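Local structure of L-talarate/galactarate dehydratase (Salmonella typhimurium, 2PP0) at residues Q87-H92 and S125-Q130; T281-H286 and L312-L317; Q288-N293 and D316-H321. The protein catalyses the magnesium-dependent dehydration of L-talarate and galactarate to 5-keto-4-deoxy-D-glucarate, and in competition with this epimerises L-talarate to galactarate. All coordinates share one frame; numbering follows the deposited sequence.

Contact 1: Q87-H92 and S125-Q130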
ATOM      1  N   GLN B  87      10.290 -11.573  26.694  1.00 27.56           N
ATOM      2  CA  GLN B  87      10.957 -12.872  26.633  1.00 27.01           C
ATOM      3  C   GLN B  87      10.298 -13.755  25.581  1.00 26.21           C
ATOM      4  O   GLN B  87      10.965 -14.547  24.912  1.00 29.75           O
ATOM      5  CB  GLN B  87      10.892 -13.583  27.999  1.00 27.93           C
ATOM      6  CG  GLN B  87      11.637 -12.892  29.136  1.00 25.77           C
ATOM      7  CD  GLN B  87      13.146 -12.875  28.944  1.00 27.49           C
ATOM      8  OE1 GLN B  87      13.695 -13.645  28.154  1.00 28.41           O
ATOM      9  NE2 GLN B  87      13.823 -12.004  29.683  1.00 29.11           N
ATOM     10  N   GLY B  88       8.983 -13.620  25.436  1.00 26.01           N
ATOM     11  CA  GLY B  88       8.264 -14.428  24.466  1.00 24.30           C
ATOM     12  C   GLY B  88       8.466 -13.941  23.042  1.00 24.92           C
ATOM     13  O   GLY B  88       8.610 -14.737  22.115  1.00 24.25           O
ATOM     14  N   ILE B  89       8.459 -12.627  22.861  1.00 25.27           N
ATOM     15  CA  ILE B  89       8.672 -12.052  21.537  1.00 26.50           C
ATOM     16  C   ILE B  89      10.042 -12.511  21.022  1.00 26.78           C
ATOM     17  O   ILE B  89      10.156 -13.034  19.911  1.00 26.47           O
ATOM     18  CB  ILE B  89       8.627 -10.515  21.594  1.00 27.22           C
ATOM     19  CG1 ILE B  89       7.221 -10.055  21.973  1.00 27.41           C
ATOM     20  CG2 ILE B  89       9.016  -9.924  20.233  1.00 28.31           C
ATOM     21  CD1 ILE B  89       7.116  -8.573  22.226  1.00 25.13           C
ATOM     22  N   TYR B  90      11.078 -12.327  21.839  1.00 27.17           N
ATOM     23  CA  TYR B  90      12.430 -12.740  21.450  1.00 28.50           C
ATOM     24  C   TYR B  90      12.521 -14.245  21.201  1.00 28.59           C
ATOM     25  O   TYR B  90      13.118 -14.688  20.217  1.00 28.22           O
ATOM     26  CB  TYR B  90      13.441 -12.365  22.530  1.00 28.29           C
ATOM     27  CG  TYR B  90      14.827 -12.920  22.271  1.00 30.95           C
ATOM     28  CD1 TYR B  90      15.691 -12.306  21.360  1.00 29.82           C
ATOM     29  CD2 TYR B  90      15.271 -14.071  22.925  1.00 30.09           C
ATOM     30  CE1 TYR B  90      16.961 -12.824  21.110  1.00 30.72           C
ATOM     31  CE2 TYR B  90      16.544 -14.600  22.680  1.00 31.72           C
ATOM     32  CZ  TYR B  90      17.382 -13.969  21.773  1.00 31.46           C
ATOM     33  OH  TYR B  90      18.642 -14.477  21.534  1.00 34.12           O
ATOM     34  N   ALA B  91      11.935 -15.035  22.098  1.00 28.79           N
ATOM     35  CA  ALA B  91      11.979 -16.491  21.957  1.00 29.13           C
ATOM     36  C   ALA B  91      11.370 -16.975  20.645  1.00 28.72           C
ATOM     37  O   ALA B  91      11.920 -17.862  19.988  1.00 29.42           O
ATOM     38  CB  ALA B  91      11.272 -17.162  23.154  1.00 31.64           C
ATOM     39  N   HIS B  92      10.235 -16.403  20.255  1.00 27.26           N
ATOM     40  CA  HIS B  92       9.593 -16.819  19.009  1.00 26.28           C
ATOM     41  C   HIS B  92      10.386 -16.328  17.794  1.00 26.39           C
ATOM     42  O   HIS B  92      10.550 -17.053  16.820  1.00 24.84           O
ATOM     43  CB  HIS B  92       8.162 -16.283  18.932  1.00 25.33           C
ATOM     44  CG  HIS B  92       7.377 -16.847  17.788  1.00 28.82           C
ATOM     45  ND1 HIS B  92       7.101 -18.192  17.669  1.00 25.95           N
ATOM     46  CD2 HIS B  92       6.841 -16.256  16.693  1.00 26.22           C
ATOM     47  CE1 HIS B  92       6.432 -18.406  16.550  1.00 28.99           C
ATOM     48  NE2 HIS B  92       6.262 -17.248  15.939  1.00 28.34           N
ATOM     49  N   SER B 125      -2.061 -12.790  15.211  1.00 28.56           N
ATOM     50  CA  SER B 125      -2.210 -11.566  15.989  1.00 28.37           C
ATOM     51  C   SER B 125      -1.488 -11.798  17.303  1.00 27.96           C
ATOM     52  O   SER B 125      -1.134 -12.927  17.628  1.00 29.65           O
ATOM     53  CB  SER B 125      -3.686 -11.266  16.271  1.00 29.86           C
ATOM     54  OG  SER B 125      -4.234 -12.235  17.144  1.00 31.04           O
ATOM     55  N   GLY B 126      -1.251 -10.729  18.050  1.00 28.97           N
ATOM     56  CA  GLY B 126      -0.593 -10.877  19.331  1.00 28.37           C
ATOM     57  C   GLY B 126       0.918 -10.997  19.321  1.00 30.06           C
ATOM     58  O   GLY B 126       1.599 -10.552  18.389  1.00 28.77           O
ATOM     59  N   MET B 127       1.437 -11.631  20.369  1.00 27.98           N
ATOM     60  CA  MET B 127       2.870 -11.789  20.559  1.00 26.88           C
ATOM     61  C   MET B 127       3.648 -12.364  19.384  1.00 25.46           C
ATOM     62  O   MET B 127       4.765 -11.933  19.127  1.00 26.04           O
ATOM     63  CB  MET B 127       3.133 -12.621  21.822  1.00 24.96           C
ATOM     64  CG  MET B 127       4.497 -12.359  22.481  1.00 24.39           C
ATOM     65  SD  MET B 127       4.605 -13.059  24.170  1.00 18.10           S
ATOM     66  CE  MET B 127       4.245 -14.716  23.754  1.00 21.42           C
ATOM     67  N   ALA B 128       3.083 -13.330  18.669  1.00 25.31           N
ATOM     68  CA  ALA B 128       3.801 -13.909  17.544  1.00 25.79           C
ATOM     69  C   ALA B 128       4.047 -12.912  16.399  1.00 27.13           C
ATOM     70  O   ALA B 128       5.114 -12.938  15.786  1.00 26.41           O
ATOM     71  CB  ALA B 128       3.068 -15.144  17.024  1.00 25.71           C
ATOM     72  N   VAL B 129       3.084 -12.041  16.098  1.00 26.26           N
ATOM     73  CA  VAL B 129       3.317 -11.080  15.015  1.00 27.51           C
ATOM     74  C   VAL B 129       4.249  -9.981  15.512  1.00 27.84           C
ATOM     75  O   VAL B 129       4.914  -9.301  14.724  1.00 27.35           O
ATOM     76  CB  VAL B 129       1.996 -10.462  14.447  1.00 26.47           C
ATOM     77  CG1 VAL B 129       1.087 -11.574  13.947  1.00 29.26           C
ATOM     78  CG2 VAL B 129       1.294  -9.607  15.481  1.00 27.05           C
ATOM     79  N   GLN B 130       4.314  -9.822  16.829  1.00 26.87           N
ATOM     80  CA  GLN B 130       5.201  -8.826  17.407  1.00 28.22           C
ATOM     81  C   GLN B 130       6.642  -9.342  17.353  1.00 27.93           C
ATOM     82  O   GLN B 130       7.590  -8.584  17.547  1.00 27.20           O
ATOM     83  CB  GLN B 130       4.788  -8.511  18.844  1.00 27.85           C
ATOM     84  CG  GLN B 130       3.579  -7.593  18.933  1.00 27.76           C
ATOM     85  CD  GLN B 130       3.180  -7.308  20.366  1.00 29.51           C
ATOM     86  OE1 GLN B 130       3.995  -7.430  21.280  1.00 29.94           O
ATOM     87  NE2 GLN B 130       1.925  -6.910  20.568  1.00 27.85           N
TER
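Gly88 and Met127 begin this contact between two helices of the N-terminal domain of the mandelate racemase/muconate lactonizing enzyme family: helix 86-96, which lies on the antiparallel sheet, and the first turn of helix 127-146. At Gly88 the bare CA lets the thioether come in against the backbone, Met127 SD standing 3.9 Å from Gly88 CA. Nothing beyond CA stands between helix backbone and sulfur, and glycine suits the place.

Ile89 follows and divides its branches between two residues. CG1 packs against Met127 CG at 3.6 Å, the two side chains crossing obliquely. The methyls make van der Waals contacts with oxygens of Gln130: CG2, anti to the backbone N, lies 3.3 Å from Gln130 O, while CD1 meets OE1. Gln130 NE2 is hydrogen-bonded to Arg304 O, which ties the amide to the other domain, and Gln130 O has Ser79 OG of strand 74-81 as a partner. Ile89 also leans on Ser79 and Ser81, so it is buried between helix 127-146 and strand 74-81.

One turn on, chi1 of -171° puts His92 CG on the side of Ala128. The small methyl lets the imidazole come close: His92 CD2 lies 3.9 Å from Ala128 CB.

Contact 2: T281-H286 and L312-L317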
ATOM      1  N   THR B 281      -3.296  -5.421  18.741  1.00 27.53           N
ATOM      2  CA  THR B 281      -2.152  -6.158  18.220  1.00 26.13           C
ATOM      3  C   THR B 281      -2.320  -6.839  16.873  1.00 26.47           C
ATOM      4  O   THR B 281      -1.812  -7.942  16.666  1.00 26.44           O
ATOM      5  CB  THR B 281      -1.694  -7.228  19.242  1.00 28.21           C
ATOM      6  OG1 THR B 281      -2.709  -8.234  19.376  1.00 29.74           O
ATOM      7  CG2 THR B 281      -1.462  -6.590  20.595  1.00 27.27           C
ATOM      8  N   SER B 282      -3.020  -6.190  15.948  1.00 27.02           N
ATOM      9  CA  SER B 282      -3.188  -6.750  14.610  1.00 26.83           C
ATOM     10  C   SER B 282      -4.057  -5.842  13.769  1.00 26.81           C
ATOM     11  O   SER B 282      -4.782  -5.003  14.295  1.00 26.38           O
ATOM     12  CB  SER B 282      -3.849  -8.129  14.662  1.00 28.13           C
ATOM     13  OG  SER B 282      -5.243  -8.010  14.916  1.00 25.57           O
ATOM     14  N   PHE B 283      -3.975  -6.016  12.456  1.00 28.08           N
ATOM     15  CA  PHE B 283      -4.798  -5.243  11.545  1.00 28.26           C
ATOM     16  C   PHE B 283      -6.257  -5.574  11.859  1.00 29.78           C
ATOM     17  O   PHE B 283      -7.086  -4.685  12.025  1.00 30.45           O
ATOM     18  CB  PHE B 283      -4.502  -5.639  10.103  1.00 29.95           C
ATOM     19  CG  PHE B 283      -5.546  -5.177   9.130  1.00 31.75           C
ATOM     20  CD1 PHE B 283      -5.513  -3.890   8.613  1.00 32.06           C
ATOM     21  CD2 PHE B 283      -6.595  -6.022   8.767  1.00 31.99           C
ATOM     22  CE1 PHE B 283      -6.510  -3.439   7.745  1.00 33.93           C
ATOM     23  CE2 PHE B 283      -7.598  -5.586   7.901  1.00 34.03           C
ATOM     24  CZ  PHE B 283      -7.557  -4.290   7.388  1.00 34.43           C
ATOM     25  N   ARG B 284      -6.563  -6.865  11.947  1.00 31.02           N
ATOM     26  CA  ARG B 284      -7.927  -7.296  12.214  1.00 33.56           C
ATOM     27  C   ARG B 284      -8.575  -6.646  13.430  1.00 32.56           C
ATOM     28  O   ARG B 284      -9.756  -6.316  13.395  1.00 32.05           O
ATOM     29  CB  ARG B 284      -7.992  -8.822  12.332  1.00 38.29           C
ATOM     30  CG  ARG B 284      -7.791  -9.530  10.994  1.00 44.01           C
ATOM     31  CD  ARG B 284      -8.405 -10.927  10.978  1.00 48.82           C
ATOM     32  NE  ARG B 284      -8.265 -11.564   9.671  1.00 52.60           N
ATOM     33  CZ  ARG B 284      -7.123 -12.051   9.189  1.00 54.89           C
ATOM     34  NH1 ARG B 284      -6.009 -11.982   9.909  1.00 55.39           N
ATOM     35  NH2 ARG B 284      -7.094 -12.600   7.981  1.00 56.48           N
ATOM     36  N   GLU B 285      -7.815  -6.462  14.504  1.00 31.48           N
ATOM     37  CA  GLU B 285      -8.361  -5.830  15.699  1.00 30.78           C
ATOM     38  C   GLU B 285      -8.690  -4.373  15.414  1.00 29.85           C
ATOM     39  O   GLU B 285      -9.757  -3.875  15.784  1.00 28.18           O
ATOM     40  CB  GLU B 285      -7.363  -5.937  16.852  1.00 32.21           C
ATOM     41  CG  GLU B 285      -7.145  -7.371  17.313  1.00 34.65           C
ATOM     42  CD  GLU B 285      -5.896  -7.533  18.153  1.00 36.68           C
ATOM     43  OE1 GLU B 285      -5.842  -6.970  19.265  1.00 34.49           O
ATOM     44  OE2 GLU B 285      -4.963  -8.225  17.688  1.00 37.57           O
ATOM     45  N   HIS B 286      -7.769  -3.682  14.752  1.00 29.17           N
ATOM     46  CA  HIS B 286      -7.994  -2.283  14.410  1.00 26.77           C
ATOM     47  C   HIS B 286      -9.178  -2.151  13.466  1.00 25.93           C
ATOM     48  O   HIS B 286      -9.946  -1.198  13.552  1.00 26.16           O
ATOM     49  CB  HIS B 286      -6.751  -1.676  13.754  1.00 25.91           C
ATOM     50  CG  HIS B 286      -5.814  -1.033  14.726  1.00 22.64           C
ATOM     51  ND1 HIS B 286      -4.675  -1.655  15.190  1.00 25.61           N
ATOM     52  CD2 HIS B 286      -5.862   0.171  15.344  1.00 22.91           C
ATOM     53  CE1 HIS B 286      -4.063  -0.864  16.052  1.00 23.15           C
ATOM     54  NE2 HIS B 286      -4.763   0.250  16.165  1.00 25.92           N
ATOM     55  N   LEU B 312       0.603  -0.290   7.574  1.00 28.02           N
ATOM     56  CA  LEU B 312       0.219   0.385   6.336  1.00 28.75           C
ATOM     57  C   LEU B 312      -1.236   0.082   5.974  1.00 29.54           C
ATOM     58  O   LEU B 312      -1.975   0.978   5.571  1.00 29.74           O
ATOM     59  CB  LEU B 312       1.143  -0.027   5.182  1.00 27.58           C
ATOM     60  CG  LEU B 312       2.607   0.422   5.286  1.00 26.82           C
ATOM     61  CD1 LEU B 312       3.412  -0.136   4.128  1.00 26.14           C
ATOM     62  CD2 LEU B 312       2.681   1.936   5.297  1.00 28.13           C
ATOM     63  N   LYS B 313      -1.651  -1.174   6.114  1.00 29.93           N
ATOM     64  CA  LYS B 313      -3.032  -1.530   5.791  1.00 31.20           C
ATOM     65  C   LYS B 313      -3.981  -0.847   6.764  1.00 29.73           C
ATOM     66  O   LYS B 313      -5.098  -0.475   6.403  1.00 29.37           O
ATOM     67  CB  LYS B 313      -3.237  -3.043   5.849  1.00 33.73           C
ATOM     68  CG  LYS B 313      -2.468  -3.812   4.788  1.00 39.04           C
ATOM     69  CD  LYS B 313      -3.053  -5.214   4.600  1.00 43.62           C
ATOM     70  CE  LYS B 313      -3.114  -6.000   5.907  1.00 45.70           C
ATOM     71  NZ  LYS B 313      -3.839  -7.304   5.747  1.00 47.98           N
ATOM     72  N   ILE B 314      -3.536  -0.686   8.004  1.00 27.93           N
ATOM     73  CA  ILE B 314      -4.354  -0.028   9.013  1.00 28.96           C
ATOM     74  C   ILE B 314      -4.530   1.438   8.621  1.00 28.94           C
ATOM     75  O   ILE B 314      -5.639   1.975   8.657  1.00 28.55           O
ATOM     76  CB  ILE B 314      -3.696  -0.135  10.409  1.00 27.92           C
ATOM     77  CG1 ILE B 314      -3.718  -1.594  10.870  1.00 28.53           C
ATOM     78  CG2 ILE B 314      -4.433   0.759  11.412  1.00 28.73           C
ATOM     79  CD1 ILE B 314      -2.857  -1.867  12.084  1.00 28.02           C
ATOM     80  N   MET B 315      -3.431   2.078   8.230  1.00 29.58           N
ATOM     81  CA  MET B 315      -3.457   3.477   7.806  1.00 28.98           C
ATOM     82  C   MET B 315      -4.405   3.696   6.645  1.00 27.47           C
ATOM     83  O   MET B 315      -5.166   4.662   6.629  1.00 28.84           O
ATOM     84  CB  MET B 315      -2.074   3.943   7.351  1.00 28.56           C
ATOM     85  CG  MET B 315      -1.216   4.569   8.414  1.00 30.51           C
ATOM     86  SD  MET B 315       0.245   5.289   7.608  1.00 22.43           S
ATOM     87  CE  MET B 315       0.912   3.962   7.013  1.00 23.38           C
ATOM     88  N   ASP B 316      -4.329   2.818   5.654  1.00 27.02           N
ATOM     89  CA  ASP B 316      -5.189   2.929   4.483  1.00 28.70           C
ATOM     90  C   ASP B 316      -6.656   2.797   4.867  1.00 29.35           C
ATOM     91  O   ASP B 316      -7.517   3.488   4.317  1.00 30.08           O
ATOM     92  CB  ASP B 316      -4.819   1.864   3.445  1.00 30.06           C
ATOM     93  CG  ASP B 316      -3.398   2.037   2.918  1.00 32.65           C
ATOM     94  OD1 ASP B 316      -2.850   3.150   3.058  1.00 33.09           O
ATOM     95  OD2 ASP B 316      -2.834   1.071   2.360  1.00 34.82           O
ATOM     96  N   LEU B 317      -6.945   1.910   5.813  1.00 29.45           N
ATOM     97  CA  LEU B 317      -8.324   1.716   6.254  1.00 28.83           C
ATOM     98  C   LEU B 317      -8.820   2.944   7.010  1.00 28.88           C
ATOM     99  O   LEU B 317      -9.922   3.439   6.759  1.00 30.33           O
ATOM    100  CB  LEU B 317      -8.432   0.475   7.149  1.00 28.60           C
ATOM    101  CG  LEU B 317      -9.840   0.151   7.664  1.00 29.84           C
ATOM    102  CD1 LEU B 317     -10.790  -0.054   6.485  1.00 29.91           C
ATOM    103  CD2 LEU B 317      -9.794  -1.112   8.532  1.00 29.12           C
TER
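In the barrel domain of this enolase-superfamily enzyme, helices 283-291 and 308-320 are neighbours on the outside of the parallel strands, and Phe283, in the first turn of the former, is wedged against the latter. Phe283 CD1 meets Lys313 CB and Ile314 CG1, both at 3.7 Å, and at the far end CZ touches Leu317 CD2. Lys313 bends at chi3 (-55°) and crosses the ring at about a right angle, with CE over one face near the rim. Its ammonium makes a cation-pi contact, NZ lying 4.5 Å from the ring centroid of Phe283. Lysine suits this exposed margin of the contact, its methylenes packing on the ring while the ammonium sits over the face.

Deeper in, Ile314 also serves His286: CD1 comes within 3.6 Å of His286 ND1, and CG2 lies over a face of that imidazole. His286 also rests on Val305 and Pro300, and its side chain is about 6 Å from that of Asp301, the residue that raises the basicity of the active-site histidine.

An N-cap braces the helix start from which Phe283 projects, Ser282 OG accepting from Glu285 N (3.0 Å). Glu285 OE2 in turn accepts from Ser282 OG and, through its syn lone pair, from Thr281 OG1 at 2.8 Å. Apolar packing and one cation-pi contact thus join the helices, while the local hydrogen bonds would be expected to stabilise the carboxylate's negative charge.

Contact 3: Q288-N293 and D316-H321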
ATOM      1  N   GLN B 288     -11.903  -3.986  13.307  1.00 30.95           N
ATOM      2  CA  GLN B 288     -13.165  -4.071  14.027  1.00 31.43           C
ATOM      3  C   GLN B 288     -13.496  -2.735  14.687  1.00 31.18           C
ATOM      4  O   GLN B 288     -14.657  -2.324  14.708  1.00 30.05           O
ATOM      5  CB  GLN B 288     -13.115  -5.184  15.080  1.00 33.55           C
ATOM      6  CG  GLN B 288     -13.126  -6.585  14.483  1.00 38.53           C
ATOM      7  CD  GLN B 288     -14.335  -6.829  13.583  1.00 43.09           C
ATOM      8  OE1 GLN B 288     -15.478  -6.848  14.047  1.00 45.89           O
ATOM      9  NE2 GLN B 288     -14.084  -7.010  12.287  1.00 42.75           N
ATOM     10  N   LEU B 289     -12.490  -2.046  15.224  1.00 29.94           N
ATOM     11  CA  LEU B 289     -12.761  -0.762  15.856  1.00 29.56           C
ATOM     12  C   LEU B 289     -13.136   0.293  14.821  1.00 30.26           C
ATOM     13  O   LEU B 289     -14.048   1.096  15.041  1.00 29.79           O
ATOM     14  CB  LEU B 289     -11.563  -0.284  16.685  1.00 29.76           C
ATOM     15  CG  LEU B 289     -11.675  -0.590  18.189  1.00 29.93           C
ATOM     16  CD1 LEU B 289     -11.378  -2.059  18.455  1.00 28.27           C
ATOM     17  CD2 LEU B 289     -10.718   0.299  18.955  1.00 31.36           C
ATOM     18  N   ILE B 290     -12.437   0.290  13.688  1.00 28.60           N
ATOM     19  CA  ILE B 290     -12.722   1.258  12.632  1.00 29.71           C
ATOM     20  C   ILE B 290     -14.102   1.025  12.004  1.00 29.69           C
ATOM     21  O   ILE B 290     -14.858   1.972  11.796  1.00 31.72           O
ATOM     22  CB  ILE B 290     -11.616   1.229  11.543  1.00 29.41           C
ATOM     23  CG1 ILE B 290     -10.309   1.783  12.131  1.00 28.58           C
ATOM     24  CG2 ILE B 290     -12.044   2.063  10.340  1.00 29.42           C
ATOM     25  CD1 ILE B 290      -9.073   1.571  11.256  1.00 31.00           C
ATOM     26  N   LEU B 291     -14.445  -0.227  11.715  1.00 31.33           N
ATOM     27  CA  LEU B 291     -15.756  -0.517  11.140  1.00 31.82           C
ATOM     28  C   LEU B 291     -16.866  -0.184  12.138  1.00 33.20           C
ATOM     29  O   LEU B 291     -18.012   0.049  11.750  1.00 33.23           O
ATOM     30  CB  LEU B 291     -15.852  -1.988  10.730  1.00 32.25           C
ATOM     31  CG  LEU B 291     -14.941  -2.427   9.584  1.00 34.32           C
ATOM     32  CD1 LEU B 291     -15.167  -3.901   9.288  1.00 34.64           C
ATOM     33  CD2 LEU B 291     -15.229  -1.577   8.342  1.00 36.08           C
ATOM     34  N   GLY B 292     -16.517  -0.154  13.421  1.00 31.91           N
ATOM     35  CA  GLY B 292     -17.491   0.162  14.451  1.00 30.98           C
ATOM     36  C   GLY B 292     -17.533   1.639  14.800  1.00 31.29           C
ATOM     37  O   GLY B 292     -18.237   2.042  15.729  1.00 30.65           O
ATOM     38  N   ASN B 293     -16.778   2.451  14.064  1.00 30.36           N
ATOM     39  CA  ASN B 293     -16.750   3.896  14.299  1.00 29.85           C
ATOM     40  C   ASN B 293     -16.389   4.249  15.744  1.00 28.79           C
ATOM     41  O   ASN B 293     -16.948   5.171  16.342  1.00 28.27           O
ATOM     42  CB  ASN B 293     -18.110   4.492  13.926  1.00 31.12           C
ATOM     43  CG  ASN B 293     -18.428   4.323  12.451  1.00 33.86           C
ATOM     44  OD1 ASN B 293     -19.562   4.032  12.074  1.00 36.30           O
ATOM     45  ND2 ASN B 293     -17.425   4.510  11.609  1.00 31.24           N
ATOM     46  N   ASP B 316      -4.329   2.818   5.654  1.00 27.02           N
ATOM     47  CA  ASP B 316      -5.189   2.929   4.483  1.00 28.70           C
ATOM     48  C   ASP B 316      -6.656   2.797   4.867  1.00 29.35           C
ATOM     49  O   ASP B 316      -7.517   3.488   4.317  1.00 30.08           O
ATOM     50  CB  ASP B 316      -4.819   1.864   3.445  1.00 30.06           C
ATOM     51  CG  ASP B 316      -3.398   2.037   2.918  1.00 32.65           C
ATOM     52  OD1 ASP B 316      -2.850   3.150   3.058  1.00 33.09           O
ATOM     53  OD2 ASP B 316      -2.834   1.071   2.360  1.00 34.82           O
ATOM     54  N   LEU B 317      -6.945   1.910   5.813  1.00 29.45           N
ATOM     55  CA  LEU B 317      -8.324   1.716   6.254  1.00 28.83           C
ATOM     56  C   LEU B 317      -8.820   2.944   7.010  1.00 28.88           C
ATOM     57  O   LEU B 317      -9.922   3.439   6.759  1.00 30.33           O
ATOM     58  CB  LEU B 317      -8.432   0.475   7.149  1.00 28.60           C
ATOM     59  CG  LEU B 317      -9.840   0.151   7.664  1.00 29.84           C
ATOM     60  CD1 LEU B 317     -10.790  -0.054   6.485  1.00 29.91           C
ATOM     61  CD2 LEU B 317      -9.794  -1.112   8.532  1.00 29.12           C
ATOM     62  N   ALA B 318      -8.004   3.442   7.934  1.00 28.68           N
ATOM     63  CA  ALA B 318      -8.369   4.621   8.715  1.00 27.67           C
ATOM     64  C   ALA B 318      -8.626   5.824   7.810  1.00 30.19           C
ATOM     65  O   ALA B 318      -9.577   6.581   8.025  1.00 28.12           O
ATOM     66  CB  ALA B 318      -7.262   4.952   9.714  1.00 27.70           C
ATOM     67  N   ALA B 319      -7.763   6.004   6.811  1.00 29.89           N
ATOM     68  CA  ALA B 319      -7.887   7.115   5.872  1.00 32.64           C
ATOM     69  C   ALA B 319      -9.176   6.986   5.067  1.00 32.53           C
ATOM     70  O   ALA B 319      -9.860   7.976   4.811  1.00 32.13           O
ATOM     71  CB  ALA B 319      -6.676   7.147   4.929  1.00 29.78           C
ATOM     72  N   LYS B 320      -9.499   5.761   4.669  1.00 35.09           N
ATOM     73  CA  LYS B 320     -10.711   5.500   3.902  1.00 36.82           C
ATOM     74  C   LYS B 320     -11.943   5.905   4.721  1.00 37.38           C
ATOM     75  O   LYS B 320     -12.962   6.326   4.164  1.00 36.55           O
ATOM     76  CB  LYS B 320     -10.787   4.016   3.530  1.00 39.85           C
ATOM     77  CG  LYS B 320     -11.927   3.672   2.576  1.00 44.42           C
ATOM     78  CD  LYS B 320     -11.952   2.190   2.205  1.00 48.95           C
ATOM     79  CE  LYS B 320     -12.264   1.305   3.412  1.00 52.85           C
ATOM     80  NZ  LYS B 320     -12.392  -0.140   3.043  1.00 53.96           N
ATOM     81  N   HIS B 321     -11.839   5.786   6.045  1.00 34.19           N
ATOM     82  CA  HIS B 321     -12.937   6.142   6.935  1.00 33.19           C
ATOM     83  C   HIS B 321     -12.856   7.580   7.435  1.00 33.00           C
ATOM     84  O   HIS B 321     -13.571   7.964   8.360  1.00 32.49           O
ATOM     85  CB  HIS B 321     -12.997   5.178   8.127  1.00 33.36           C
ATOM     86  CG  HIS B 321     -13.661   3.874   7.810  1.00 34.11           C
ATOM     87  ND1 HIS B 321     -13.084   2.922   6.997  1.00 35.17           N
ATOM     88  CD2 HIS B 321     -14.878   3.388   8.153  1.00 33.21           C
ATOM     89  CE1 HIS B 321     -13.917   1.905   6.853  1.00 33.47           C
ATOM     90  NE2 HIS B 321     -15.013   2.164   7.544  1.00 33.71           N
TER
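Ile290 and Ala318 are the nearest CA pair, 6.8 Å apart, where the C-terminal ends of two neighbouring outer helices of the barrel domain, 283-291 and 308-320, lie next to each other. Ile290 is the central side chain. Its CD1 reaches Leu317 CD2 at 3.9 Å, the two residues sliding past each other in opposite directions, and also touches the methyl of Ala318. Both Ile290 and Ala318 rest on Val298 of strand 297-298, so a branched side chain facing a small one fills the layer between helices and barrel.

The other branch of Ile290 turns to His321. CG2, anti to the backbone N, stands over the imidazole in a CH-pi contact, 3.6 Å from the ring centroid and 16° off the normal. Leu291 CD2 approaches His321 NE2 obliquely at 3.8 Å.

Each helix finishes in its own way. Asn293, with positive phi (55°), closes helix 283-291 in a Schellman motif, a backbone shape that asparagine tolerates better than most residues; Asn293 N bonds to Ile290 O. His321 is the first residue beyond helix 308-320, and its imidazole folds back on the last turn. Leu317 O thereby accepts two hydrogen bonds, from His321 N and His321 ND1, which arrive from opposite faces of the carbonyl plane. The ring bond measures 3.2 Å from His321 ND1 to Leu317 O, with an N-H...O angle of 150°.

Contacts 2 and 3 are successive levels of one helix pair, 283-291 with 308-320, with centres about 8 Å apart and Leu317 shared between them. Contact 2 is buried; contact 3 is partly buried and away from the active site. Contact 1 is a surface contact in the N-terminal domain, yet it touches contact 2: a probable hydrogen bond joins Gly126 N to Thr281 O, and Gln130 packs on Thr281, so the two domains meet there. Contacts 1 and 2 each bring one side chain, Gln130 and His286, near Asp301. No hydrogen bond crosses any of the three. Contact 1 relies on a thioether, aliphatic branches and an imidazole-methyl contact, contact 2 adds a cation-pi pair, and contact 3 a CH-pi one.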